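Local coordinates for CELL WALL surface anchor family protein (Streptococcus pneumoniae, PDB 2WW8) that is the adhesin of the pneumococcal pilus and probably attaches the bacterium to host cells, at residues Y151-T156 with V710-I715; L208-K213 with L666-D671; I593-I598 with P702-Q707; L623-G628 with G645-A650. All coordinates share one frame; numbering follows the deposited sequence.

Interaction 1. Residues Y151-T156 with V710-I715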
loop_
_atom_site.group_PDB
_atom_site.type_symbol
_atom_site.label_atom_id
_atom_site.label_comp_id
_atom_site.label_asym_id
_atom_site.label_seq_id
_atom_site.Cartn_x
_atom_site.Cartn_y
_atom_site.Cartn_z
ATOM N N TYR A 151 6.998 -15.507 9.554
ATOM C CA TYR A 151 5.780 -16.119 9.009
ATOM C C TYR A 151 5.716 -17.559 9.429
ATOM O O TYR A 151 6.639 -18.322 9.137
ATOM C CB TYR A 151 5.741 -16.057 7.489
ATOM C CG TYR A 151 5.430 -14.683 6.934
ATOM C CD1 TYR A 151 4.187 -14.091 7.179
ATOM C CD2 TYR A 151 6.327 -14.011 6.115
ATOM C CE1 TYR A 151 3.881 -12.862 6.685
ATOM C CE2 TYR A 151 6.003 -12.753 5.577
ATOM C CZ TYR A 151 4.762 -12.213 5.846
ATOM O OH TYR A 151 4.445 -10.963 5.341
ATOM N N PRO A 152 4.646 -17.942 10.136
ATOM C CA PRO A 152 4.631 -19.357 10.565
ATOM C C PRO A 152 4.606 -20.354 9.400
ATOM O O PRO A 152 5.277 -21.353 9.532
ATOM C CB PRO A 152 3.333 -19.473 11.359
ATOM C CG PRO A 152 3.200 -18.062 11.949
ATOM C CD PRO A 152 3.611 -17.148 10.814
ATOM N N ASP A 153 3.867 -20.070 8.323
ATOM C CA ASP A 153 3.569 -21.029 7.282
ATOM C C ASP A 153 4.854 -21.580 6.634
ATOM O O ASP A 153 4.988 -22.786 6.458
ATOM C CB ASP A 153 2.677 -20.481 6.170
ATOM C CG ASP A 153 2.999 -19.025 5.728
ATOM O OD1 ASP A 153 4.115 -18.471 5.854
ATOM O OD2 ASP A 153 2.096 -18.411 5.143
ATOM N N VAL A 154 5.760 -20.686 6.253
ATOM C CA VAL A 154 7.007 -21.101 5.595
ATOM C C VAL A 154 8.221 -20.580 6.337
ATOM O O VAL A 154 9.342 -20.785 5.877
ATOM C CB VAL A 154 7.061 -20.751 4.090
ATOM C CG1 VAL A 154 5.902 -21.430 3.364
ATOM C CG2 VAL A 154 7.024 -19.210 3.911
ATOM N N GLN A 155 8.030 -19.970 7.503
ATOM C CA GLN A 155 9.129 -19.839 8.445
ATOM C C GLN A 155 10.187 -18.820 7.994
ATOM O O GLN A 155 11.347 -19.001 8.331
ATOM C CB GLN A 155 9.827 -21.192 8.648
ATOM C CG GLN A 155 8.994 -22.229 9.367
ATOM C CD GLN A 155 8.897 -21.958 10.850
ATOM O OE1 GLN A 155 9.807 -22.279 11.624
ATOM N NE2 GLN A 155 7.799 -21.331 11.254
ATOM N N THR A 156 9.796 -17.776 7.263
ATOM C CA THR A 156 10.753 -16.770 6.805
ATOM C C THR A 156 10.595 -15.430 7.552
ATOM O O THR A 156 9.477 -15.064 7.929
ATOM C CB THR A 156 10.606 -16.553 5.281
ATOM O OG1 THR A 156 9.290 -16.060 5.029
ATOM C CG2 THR A 156 10.857 -17.849 4.470
ATOM N N VAL A 710 -3.005 -22.657 3.946
ATOM C CA VAL A 710 -3.126 -21.564 4.861
ATOM C C VAL A 710 -1.989 -20.612 4.522
ATOM O O VAL A 710 -0.815 -21.000 4.387
ATOM C CB VAL A 710 -2.930 -22.040 6.302
ATOM C CG1 VAL A 710 -3.517 -21.001 7.197
ATOM C CG2 VAL A 710 -3.690 -23.292 6.500
ATOM N N ARG A 711 -2.348 -19.351 4.375
ATOM C CA ARG A 711 -1.361 -18.296 4.195
ATOM C C ARG A 711 -1.427 -17.283 5.363
ATOM O O ARG A 711 -2.499 -16.768 5.631
ATOM C CB ARG A 711 -1.642 -17.526 2.889
ATOM C CG ARG A 711 -1.983 -18.380 1.622
ATOM C CD ARG A 711 -0.833 -19.305 1.356
ATOM N NE ARG A 711 -0.946 -19.971 0.062
ATOM C CZ ARG A 711 -0.447 -21.170 -0.180
ATOM N NH1 ARG A 711 0.148 -21.847 0.798
ATOM N NH2 ARG A 711 -0.566 -21.715 -1.385
ATOM N N ASP A 712 -0.293 -16.980 5.997
ATOM C CA ASP A 712 -0.173 -16.006 7.063
ATOM C C ASP A 712 -0.149 -14.554 6.571
ATOM O O ASP A 712 0.505 -14.227 5.599
ATOM C CB ASP A 712 1.085 -16.265 7.914
ATOM C CG ASP A 712 0.917 -17.483 8.798
ATOM O OD1 ASP A 712 0.130 -17.349 9.758
ATOM O OD2 ASP A 712 1.465 -18.582 8.488
ATOM N N PHE A 713 -0.857 -13.698 7.292
ATOM C CA PHE A 713 -0.702 -12.251 7.204
ATOM C C PHE A 713 0.464 -11.785 8.097
ATOM O O PHE A 713 0.709 -12.356 9.177
ATOM C CB PHE A 713 -1.978 -11.577 7.779
ATOM C CG PHE A 713 -3.156 -11.620 6.846
ATOM C CD1 PHE A 713 -3.995 -12.722 6.801
ATOM C CD2 PHE A 713 -3.499 -10.474 6.130
ATOM C CE1 PHE A 713 -5.117 -12.713 5.946
ATOM C CE2 PHE A 713 -4.591 -10.436 5.292
ATOM C CZ PHE A 713 -5.408 -11.560 5.209
ATOM N N PRO A 714 1.122 -10.680 7.724
ATOM C CA PRO A 714 2.150 -10.166 8.642
ATOM C C PRO A 714 1.508 -9.397 9.826
ATOM O O PRO A 714 0.333 -9.059 9.705
ATOM C CB PRO A 714 2.947 -9.220 7.744
ATOM C CG PRO A 714 1.939 -8.717 6.750
ATOM C CD PRO A 714 0.988 -9.865 6.499
ATOM N N ILE A 715 2.201 -9.161 10.952
ATOM C CA ILE A 715 1.548 -8.692 12.196
ATOM C C ILE A 715 2.178 -7.413 12.834
ATOM O O ILE A 715 3.348 -7.440 13.202
ATOM C CB ILE A 715 1.587 -9.795 13.309
ATOM C CG1 ILE A 715 1.227 -11.179 12.767
ATOM C CG2 ILE A 715 0.612 -9.453 14.416
ATOM C CD1 ILE A 715 -0.232 -11.249 12.498
#
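At the edge of the Tyr151 ring, near its plane, lie Phe713 C, 3.9 Å from Tyr151 CE1, and Pro714 N; Thr156 OG1 of the same loop also sits in that plane. Outside the pair, Arg182 makes a cation-pi contact with the ring, and the ring of Tyr158 meets it at a tilt. This is the connecting loop of a beta-hairpin, between strands 148-150 and 157-162, resting on strand 711-712, an outermost strand of an antiparallel sheet in the Ig-like domain. Tyr151 CG stands anti to its carbonyl carbon (chi1 -75°), so the side chain runs alongside Pro714 and its OH comes 3.3 Å from Pro714 CB. Past Pro152, whose CD touches Asp712 CG, two aspartates exchange bonds. Asp712 N gives an almost straight hydrogen bond (178°) to Asp153 OD2 at 2.9 Å, entering from above the carboxylate plane. The return bond, from Asp153 N to Asp712 OD2, is weak and bent. The two side chains run antiparallel, carboxylate planes 69° apart, with Asp153 OD2 and Asp712 OD2 only 3.4 Å from one another. Salt bridges from Arg182 to Asp153 and from Arg697 to Asp712 probably offset that repulsion. Asp153 CG is wedged between backbone N and C, and Asp153 OD1 accepts a hydrogen bond from Val154 N, 2.8 Å away, on its anti lone pair.

Interaction 2. Residues L208-K213 with L666-D671; sequences LTVSGK and LYLGTD
Val210 and Leu668 cross at about a right angle, and one methyl of each meets at the crossing, Val210 CG1 4.0 Å from Leu668 CD1. Val210 CG1 is anti to its backbone N, while Leu668 CG lies anti to its own carbonyl carbon, and both CB atoms are directed at the opposing segment. Here, within the Ig-like region, the chain leaves strand 660-668 and passes over to strand 673-682, which pairs with strand 203-218. The touching parts run at 81° to each other, so this is a crossing and not a continuous strand pairing. Gly212, with no side chain, lets the backbones close in: its CA points a hydrogen at Leu668 O over 3.6 Å, while Thr670 CA does the same to Gly212 O over 3.5 Å. Leu668 CB leans on the same glycine. Further along, Thr670 crosses Lys213 obliquely, its OG1 3.6 Å from Lys213 CA and hydrogen-bonded to Thr214 N. The lysine chain bends at chi3 and carries NZ away to Pro185 O, while Lys213 N bonds to Ser592 OG. A water donates to Gly212 O at 2.5 Å and accepts from Asp671 N at 3.2 Å, tying the two segments together. Gly212 O and Gly669 O, both acceptors, lie 3.2 Å apart with no proton between them. No direct hydrogen bond across the segments is clear-cut, so one apolar methyl contact, CA-H...O contacts and a single bridging water carry this junction.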
loop_
_atom_site.group_PDB
_atom_site.type_symbol
_atom_site.label_atom_id
_atom_site.label_comp_id
_atom_site.label_asym_id
_atom_site.label_seq_id
_atom_site.Cartn_x
_atom_site.Cartn_y
_atom_site.Cartn_z
ATOM N N LEU A 208 -6.766 -4.917 6.716
ATOM C CA LEU A 208 -6.411 -6.191 6.060
ATOM C C LEU A 208 -6.949 -6.078 4.646
ATOM O O LEU A 208 -8.044 -5.554 4.464
ATOM C CB LEU A 208 -7.073 -7.397 6.746
ATOM C CG LEU A 208 -6.423 -7.926 8.028
ATOM C CD1 LEU A 208 -6.600 -6.958 9.198
ATOM C CD2 LEU A 208 -6.973 -9.335 8.337
ATOM N N THR A 209 -6.152 -6.530 3.674
ATOM C CA THR A 209 -6.627 -6.626 2.312
ATOM C C THR A 209 -6.260 -8.008 1.751
ATOM O O THR A 209 -5.330 -8.648 2.256
ATOM C CB THR A 209 -6.078 -5.535 1.380
ATOM O OG1 THR A 209 -4.715 -5.805 1.019
ATOM C CG2 THR A 209 -6.206 -4.125 1.954
ATOM N N VAL A 210 -7.010 -8.437 0.725
ATOM C CA VAL A 210 -6.770 -9.693 0.040
ATOM C C VAL A 210 -7.120 -9.412 -1.421
ATOM O O VAL A 210 -8.135 -8.795 -1.708
ATOM C CB VAL A 210 -7.658 -10.836 0.577
ATOM C CG1 VAL A 210 -7.403 -12.085 -0.265
ATOM C CG2 VAL A 210 -7.285 -11.146 2.050
ATOM N N SER A 211 -6.247 -9.835 -2.324
ATOM C CA SER A 211 -6.515 -9.719 -3.753
ATOM C C SER A 211 -6.241 -11.079 -4.361
ATOM O O SER A 211 -5.350 -11.828 -3.891
ATOM C CB SER A 211 -5.628 -8.644 -4.360
ATOM O OG SER A 211 -4.366 -9.203 -4.630
ATOM N N GLY A 212 -7.047 -11.440 -5.359
ATOM C CA GLY A 212 -6.974 -12.785 -5.946
ATOM C C GLY A 212 -6.192 -12.864 -7.255
ATOM O O GLY A 212 -5.507 -11.907 -7.708
ATOM N N LYS A 213 -6.328 -14.023 -7.882
ATOM C CA LYS A 213 -5.662 -14.291 -9.143
ATOM C C LYS A 213 -6.600 -15.143 -10.012
ATOM O O LYS A 213 -7.225 -16.099 -9.537
ATOM C CB LYS A 213 -4.335 -15.029 -8.900
ATOM C CG LYS A 213 -3.536 -15.318 -10.185
ATOM C CD LYS A 213 -2.152 -15.902 -9.911
ATOM C CE LYS A 213 -1.257 -14.984 -9.043
ATOM N NZ LYS A 213 0.079 -15.627 -8.707
ATOM N N LEU A 666 -15.228 -15.247 0.519
ATOM C CA LEU A 666 -14.432 -14.445 -0.406
ATOM C C LEU A 666 -14.284 -15.178 -1.726
ATOM O O LEU A 666 -13.869 -16.331 -1.716
ATOM C CB LEU A 666 -12.993 -14.239 0.129
ATOM C CG LEU A 666 -13.010 -13.435 1.475
ATOM C CD1 LEU A 666 -11.607 -13.219 2.107
ATOM C CD2 LEU A 666 -13.635 -12.081 1.192
ATOM N N TYR A 667 -14.524 -14.489 -2.837
ATOM C CA TYR A 667 -14.379 -15.027 -4.199
ATOM C C TYR A 667 -13.667 -13.957 -5.026
ATOM O O TYR A 667 -14.288 -12.933 -5.307
ATOM C CB TYR A 667 -15.735 -15.387 -4.832
ATOM C CG TYR A 667 -16.549 -16.468 -4.114
ATOM C CD1 TYR A 667 -17.272 -16.168 -2.932
ATOM C CD2 TYR A 667 -16.603 -17.768 -4.619
ATOM C CE1 TYR A 667 -17.998 -17.143 -2.297
ATOM C CE2 TYR A 667 -17.380 -18.772 -3.986
ATOM C CZ TYR A 667 -18.045 -18.425 -2.810
ATOM O OH TYR A 667 -18.834 -19.347 -2.131
ATOM N N LEU A 668 -12.379 -14.132 -5.323
ATOM C CA LEU A 668 -11.536 -13.109 -5.949
ATOM C C LEU A 668 -10.583 -13.688 -6.974
ATOM O O LEU A 668 -9.875 -14.709 -6.714
ATOM C CB LEU A 668 -10.704 -12.390 -4.880
ATOM C CG LEU A 668 -11.559 -11.779 -3.766
ATOM C CD1 LEU A 668 -10.719 -11.555 -2.517
ATOM C CD2 LEU A 668 -12.236 -10.485 -4.253
ATOM N N GLY A 669 -10.622 -13.023 -8.132
ATOM C CA GLY A 669 -9.677 -13.219 -9.210
ATOM C C GLY A 669 -8.717 -12.059 -9.341
ATOM O O GLY A 669 -8.517 -11.262 -8.420
ATOM N N THR A 670 -8.077 -11.994 -10.494
ATOM C CA THR A 670 -7.052 -10.984 -10.743
ATOM C C THR A 670 -7.682 -9.594 -10.634
ATOM O O THR A 670 -8.774 -9.401 -11.140
ATOM C CB THR A 670 -6.516 -11.243 -12.183
ATOM O OG1 THR A 670 -5.671 -12.408 -12.159
ATOM C CG2 THR A 670 -5.746 -10.038 -12.727
ATOM N N ASP A 671 -7.035 -8.637 -9.990
ATOM C CA ASP A 671 -7.528 -7.269 -9.841
ATOM C C ASP A 671 -8.812 -7.165 -9.013
ATOM O O ASP A 671 -9.485 -6.148 -9.116
ATOM C CB ASP A 671 -7.674 -6.509 -11.173
ATOM C CG ASP A 671 -6.308 -6.252 -11.865
ATOM O OD1 ASP A 671 -5.308 -5.951 -11.170
ATOM O OD2 ASP A 671 -6.195 -6.360 -13.114
HETATM O O HOH W 1 -4.860 -9.444 -7.835
#

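Interaction 3. Residues I593-I598 with P702-Q707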
loop_
_atom_site.group_PDB
_atom_site.type_symbol
_atom_site.label_atom_id
_atom_site.label_comp_id
_atom_site.label_asym_id
_atom_site.label_seq_id
_atom_site.Cartn_x
_atom_site.Cartn_y
_atom_site.Cartn_z
ATOM N N ILE A 593 -9.065 -17.504 -5.163
ATOM C CA ILE A 593 -9.756 -17.357 -3.872
ATOM C C ILE A 593 -11.210 -17.726 -4.098
ATOM O O ILE A 593 -11.937 -17.072 -4.845
ATOM C CB ILE A 593 -9.526 -16.002 -3.235
ATOM C CG1 ILE A 593 -8.021 -15.872 -2.966
ATOM C CG2 ILE A 593 -10.395 -15.822 -1.910
ATOM C CD1 ILE A 593 -7.646 -14.435 -2.747
ATOM N N GLU A 594 -11.593 -18.857 -3.531
ATOM C CA GLU A 594 -12.922 -19.344 -3.792
ATOM C C GLU A 594 -13.606 -19.820 -2.486
ATOM O O GLU A 594 -13.257 -20.872 -1.984
ATOM C CB GLU A 594 -12.807 -20.455 -4.834
ATOM C CG GLU A 594 -14.134 -21.143 -4.836
ATOM C CD GLU A 594 -14.595 -21.582 -6.168
ATOM O OE1 GLU A 594 -13.868 -22.381 -6.835
ATOM O OE2 GLU A 594 -15.732 -21.139 -6.474
ATOM N N ASN A 595 -14.534 -19.021 -1.953
ATOM C CA ASN A 595 -15.145 -19.120 -0.617
ATOM C C ASN A 595 -13.958 -19.171 0.347
ATOM O O ASN A 595 -13.851 -20.101 1.154
ATOM C CB ASN A 595 -15.974 -20.415 -0.490
ATOM C CG ASN A 595 -16.833 -20.415 0.752
ATOM O OD1 ASN A 595 -17.115 -19.378 1.324
ATOM N ND2 ASN A 595 -17.225 -21.598 1.203
ATOM N N GLY A 596 -13.041 -18.218 0.173
ATOM C CA GLY A 596 -11.950 -18.004 1.114
ATOM C C GLY A 596 -12.386 -17.385 2.435
ATOM O O GLY A 596 -13.438 -16.710 2.489
ATOM N N THR A 597 -11.572 -17.605 3.460
ATOM C CA THR A 597 -11.809 -17.121 4.822
ATOM C C THR A 597 -10.599 -16.395 5.419
ATOM O O THR A 597 -9.465 -16.886 5.417
ATOM C CB THR A 597 -12.152 -18.368 5.697
ATOM O OG1 THR A 597 -13.342 -18.953 5.142
ATOM C CG2 THR A 597 -12.418 -18.028 7.173
ATOM N N ILE A 598 -10.819 -15.236 6.000
ATOM C CA ILE A 598 -9.759 -14.663 6.824
ATOM C C ILE A 598 -10.055 -14.977 8.280
ATOM O O ILE A 598 -11.188 -14.750 8.714
ATOM C CB ILE A 598 -9.666 -13.157 6.679
ATOM C CG1 ILE A 598 -9.347 -12.773 5.242
ATOM C CG2 ILE A 598 -8.611 -12.587 7.692
ATOM C CD1 ILE A 598 -9.533 -11.303 4.939
ATOM N N PRO A 702 -7.356 -19.662 1.187
ATOM C CA PRO A 702 -7.906 -19.208 -0.093
ATOM C C PRO A 702 -9.132 -19.989 -0.548
ATOM O O PRO A 702 -9.915 -19.445 -1.314
ATOM C CB PRO A 702 -6.750 -19.482 -1.111
ATOM C CG PRO A 702 -5.526 -19.392 -0.264
ATOM C CD PRO A 702 -5.940 -20.044 1.061
ATOM N N LYS A 703 -9.295 -21.239 -0.141
ATOM C CA LYS A 703 -10.410 -22.083 -0.636
ATOM C C LYS A 703 -10.880 -22.915 0.550
ATOM O O LYS A 703 -10.050 -23.600 1.185
ATOM C CB LYS A 703 -9.962 -22.958 -1.836
ATOM C CG LYS A 703 -9.187 -22.269 -2.997
ATOM C CD LYS A 703 -8.841 -23.175 -4.241
ATOM C CE LYS A 703 -7.859 -22.589 -5.345
ATOM N NZ LYS A 703 -6.554 -21.673 -5.185
ATOM N N GLU A 704 -12.155 -22.828 0.949
ATOM C CA GLU A 704 -12.683 -23.768 1.961
ATOM C C GLU A 704 -12.508 -25.212 1.531
ATOM O O GLU A 704 -12.216 -26.041 2.369
ATOM C CB GLU A 704 -14.127 -23.485 2.404
ATOM C CG GLU A 704 -14.136 -22.347 3.505
ATOM C CD GLU A 704 -14.295 -22.837 4.948
ATOM O OE1 GLU A 704 -15.060 -23.843 5.012
ATOM O OE2 GLU A 704 -13.711 -22.251 5.942
ATOM N N VAL A 705 -12.558 -25.491 0.228
ATOM C CA VAL A 705 -12.272 -26.831 -0.301
ATOM C C VAL A 705 -10.860 -27.347 0.138
ATOM O O VAL A 705 -10.716 -28.542 0.445
ATOM C CB VAL A 705 -12.650 -26.960 -1.817
ATOM C CG1 VAL A 705 -11.452 -26.892 -2.767
ATOM C CG2 VAL A 705 -13.419 -28.242 -2.072
ATOM N N GLU A 706 -9.834 -26.484 0.228
ATOM C CA GLU A 706 -8.517 -26.899 0.704
ATOM C C GLU A 706 -8.249 -26.399 2.128
ATOM O O GLU A 706 -7.629 -25.351 2.381
ATOM C CB GLU A 706 -7.436 -26.390 -0.240
ATOM C CG GLU A 706 -7.600 -26.681 -1.736
ATOM C CD GLU A 706 -6.339 -26.239 -2.529
ATOM O OE1 GLU A 706 -5.321 -25.843 -1.886
ATOM O OE2 GLU A 706 -6.346 -26.282 -3.797
ATOM N N GLN A 707 -8.693 -27.152 3.111
ATOM C CA GLN A 707 -8.442 -26.789 4.512
ATOM C C GLN A 707 -6.989 -26.767 5.057
ATOM O O GLN A 707 -6.675 -26.219 6.146
ATOM C CB GLN A 707 -9.184 -27.837 5.337
ATOM C CG GLN A 707 -9.085 -27.502 6.801
ATOM C CD GLN A 707 -10.152 -26.486 7.041
ATOM O OE1 GLN A 707 -9.992 -25.484 7.756
ATOM N NE2 GLN A 707 -11.264 -26.728 6.371
HETATM O O HOH W 2 -13.544 -23.664 -2.184
#
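Glu594 N donates to Pro702 O at 2.8 Å, nearly along the C=O axis, in the firmest bond between the segments. The second backbone bond, Glu704 N to Asn595 O, is longer at 3.2 Å, and its donor stands above the carbonyl plane. Both lie where strand 593-601 turns a corner at Glu594 and Asn595; Asn595 and Gly596 together face Leu666 as a G1 beta bulge. The 702-707 loop follows strand 699-701, the neighbour of 593-601 in the Ig-like domain. Two CA-H...O contacts support the bonds: Ile593 CA to Pro702 O (3.3 Å) and Lys703 CA to Glu594 O (3.4 Å). A water donates to Glu594 O at 2.8 Å and accepts from Val705 N. Glu704, bent at chi2, sets its CG 3.3 Å from Asn595 O and crosses the Asn595 amide obliquely, the two planes 51° apart; its OE2 reaches Thr597 OG1 only in a weak contact of 3.4 Å. The one apolar side-chain contact, Ile593 CG1 to Pro702 CB, is loose at 4.3 Å. Lys703 NZ is hydrogen-bonded to Ser592 O. The firm bonds between loop and bulged strand are therefore main chain to main chain, with Pro702 O taking both an N-H and a CA-H.

Interaction 4. Residues L623-G628 with G645-A650; sequences LTANDG and GLLKNA
A type I turn, Ala625 to Gly628, ends strand 621-625 in the Ig-like domain and packs against the short 3-10 segment 646-647 of the loop that leads to strand 651-655. One polar bond fixes the two. Leu646 N donates to Asp627 OD2 at 2.9 Å (164°), reaching the oxygen from above the carboxylate plane. With chi1 at 66°, Asp627 CG is tucked in over its own backbone, between N and C, which turns the carboxylate to the other segment; OD1 is held by Ser629 OG. Asp627 OD2 also lies 3.3 Å from Gly645 CA. The carboxylate thus accepts the first N-H of the 3-10 segment, where a negative charge would probably suit the local dipole. The Leu646 side chain runs antiparallel to that of Asp627, bringing its CG 3.5 Å from Asp627 OD2, and its CD1 reaches Ala625 CB at 3.9 Å. Leu647, with CG anti to the carbonyl carbon, inserts CD1 against the backbone, 3.5 Å from Leu623 O. Its CD2 meets Leu623 CD2 obliquely, and Leu623 CD2 also touches Ala650 CB at 3.8 Å. A second type I turn, Leu647 to Ala650, brings this alanine round to the leucines. Leu623 and Leu647 both rest on Val674 of strand 673-682, beside which strand 621-625 lies; Leu623 also touches Leu631 of strand 630-632, and Asn626 OD1 accepts a hydrogen bond from Lys673 N.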
loop_
_atom_site.group_PDB
_atom_site.type_symbol
_atom_site.label_atom_id
_atom_site.label_comp_id
_atom_site.label_asym_id
_atom_site.label_seq_id
_atom_site.Cartn_x
_atom_site.Cartn_y
_atom_site.Cartn_z
ATOM N N LEU A 623 -16.161 -3.289 5.495
ATOM C CA LEU A 623 -15.768 -4.283 4.500
ATOM C C LEU A 623 -16.187 -3.725 3.132
ATOM O O LEU A 623 -17.390 -3.502 2.901
ATOM C CB LEU A 623 -16.412 -5.652 4.791
ATOM C CG LEU A 623 -15.754 -6.758 3.941
ATOM C CD1 LEU A 623 -14.321 -7.046 4.412
ATOM C CD2 LEU A 623 -16.576 -8.055 3.887
ATOM N N THR A 624 -15.196 -3.422 2.290
ATOM C CA THR A 624 -15.442 -2.829 0.981
ATOM C C THR A 624 -14.627 -3.623 -0.046
ATOM O O THR A 624 -13.695 -4.350 0.303
ATOM C CB THR A 624 -15.105 -1.308 0.924
ATOM O OG1 THR A 624 -13.724 -1.164 1.282
ATOM C CG2 THR A 624 -15.991 -0.449 1.945
ATOM N N ALA A 625 -14.936 -3.475 -1.334
ATOM C CA ALA A 625 -14.106 -4.100 -2.355
ATOM C C ALA A 625 -13.987 -3.152 -3.530
ATOM O O ALA A 625 -14.796 -2.215 -3.681
ATOM C CB ALA A 625 -14.768 -5.417 -2.780
ATOM N N ASN A 626 -12.997 -3.397 -4.383
ATOM C CA ASN A 626 -12.585 -2.450 -5.404
ATOM C C ASN A 626 -13.467 -2.521 -6.628
ATOM O O ASN A 626 -13.185 -1.836 -7.592
ATOM C CB ASN A 626 -11.096 -2.625 -5.731
ATOM C CG ASN A 626 -10.820 -3.915 -6.519
ATOM O OD1 ASN A 626 -11.587 -4.893 -6.453
ATOM N ND2 ASN A 626 -9.753 -3.899 -7.304
ATOM N N ASP A 627 -14.550 -3.299 -6.623
ATOM C CA ASP A 627 -15.621 -3.113 -7.609
ATOM C C ASP A 627 -16.661 -2.082 -7.128
ATOM O O ASP A 627 -17.651 -1.882 -7.825
ATOM C CB ASP A 627 -16.352 -4.441 -7.859
ATOM C CG ASP A 627 -17.116 -4.912 -6.620
ATOM O OD1 ASP A 627 -16.886 -4.459 -5.455
ATOM O OD2 ASP A 627 -17.967 -5.798 -6.787
ATOM N N GLY A 628 -16.406 -1.411 -5.992
ATOM C CA GLY A 628 -17.304 -0.446 -5.385
ATOM C C GLY A 628 -18.382 -1.091 -4.519
ATOM O O GLY A 628 -19.287 -0.396 -4.061
ATOM N N GLY A 645 -21.930 -7.335 -5.684
ATOM C CA GLY A 645 -20.654 -7.580 -6.327
ATOM C C GLY A 645 -19.781 -8.610 -5.625
ATOM O O GLY A 645 -20.236 -9.684 -5.213
ATOM N N LEU A 646 -18.503 -8.298 -5.489
ATOM C CA LEU A 646 -17.556 -9.225 -4.845
ATOM C C LEU A 646 -17.967 -9.611 -3.406
ATOM O O LEU A 646 -17.595 -10.658 -2.865
ATOM C CB LEU A 646 -16.173 -8.564 -4.837
ATOM C CG LEU A 646 -15.582 -8.331 -6.260
ATOM C CD1 LEU A 646 -14.369 -7.503 -6.058
ATOM C CD2 LEU A 646 -15.198 -9.657 -6.972
ATOM N N LEU A 647 -18.775 -8.783 -2.762
ATOM C CA LEU A 647 -19.137 -9.054 -1.350
ATOM C C LEU A 647 -20.484 -9.758 -1.184
ATOM O O LEU A 647 -20.965 -9.941 -0.061
ATOM C CB LEU A 647 -19.067 -7.745 -0.524
ATOM C CG LEU A 647 -17.682 -7.103 -0.540
ATOM C CD1 LEU A 647 -17.701 -5.851 0.324
ATOM C CD2 LEU A 647 -16.561 -8.111 -0.061
ATOM N N LYS A 648 -21.061 -10.174 -2.310
ATOM C CA LYS A 648 -22.415 -10.763 -2.330
ATOM C C LYS A 648 -22.570 -11.846 -1.242
ATOM O O LYS A 648 -23.618 -11.974 -0.602
ATOM C CB LYS A 648 -22.609 -11.364 -3.739
ATOM C CG LYS A 648 -23.886 -12.087 -3.942
ATOM C CD LYS A 648 -23.910 -12.612 -5.393
ATOM C CE LYS A 648 -23.771 -11.478 -6.378
ATOM N NZ LYS A 648 -24.432 -11.878 -7.621
ATOM N N ASN A 649 -21.518 -12.632 -1.000
ATOM C CA ASN A 649 -21.616 -13.726 -0.034
ATOM C C ASN A 649 -20.663 -13.554 1.143
ATOM O O ASN A 649 -20.421 -14.536 1.888
ATOM C CB ASN A 649 -21.398 -15.089 -0.764
ATOM C CG ASN A 649 -22.537 -15.433 -1.734
ATOM O OD1 ASN A 649 -22.357 -15.668 -2.945
ATOM N ND2 ASN A 649 -23.734 -15.432 -1.201
ATOM N N ALA A 650 -20.102 -12.355 1.331
ATOM C CA ALA A 650 -19.106 -12.139 2.390
ATOM C C ALA A 650 -19.805 -11.838 3.711
ATOM O O ALA A 650 -20.840 -11.170 3.700
ATOM C CB ALA A 650 -18.133 -10.983 2.068
#

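In the fold
Each contact runs from core to surface: Phe713, Val210, Leu668, Ile598, Leu623 and Leu647 are buried, while Pro152, Thr670, Glu704 and Asn626 are exposed. Interaction 2 sits between its neighbours: Leu666 O and Leu668 N probably bond to Gly596 N and Ile593 O of interaction 3, since strands 660-668 and 593-601 are adjacent, and Asp671 O probably bonds to Asn626 ND2 of interaction 4. Phe713 of interaction 1 touches Val210 of interaction 2 and Ile598 of interaction 3. Interaction 4 touches neither 1 nor 3. Aspartates salt-bridged to arginines mark interaction 1; backbone bonds dominate interaction 3, while leucine packing and one carboxylate hold interaction 4. Interaction 2 relies on apolar, CA-H...O and water contacts.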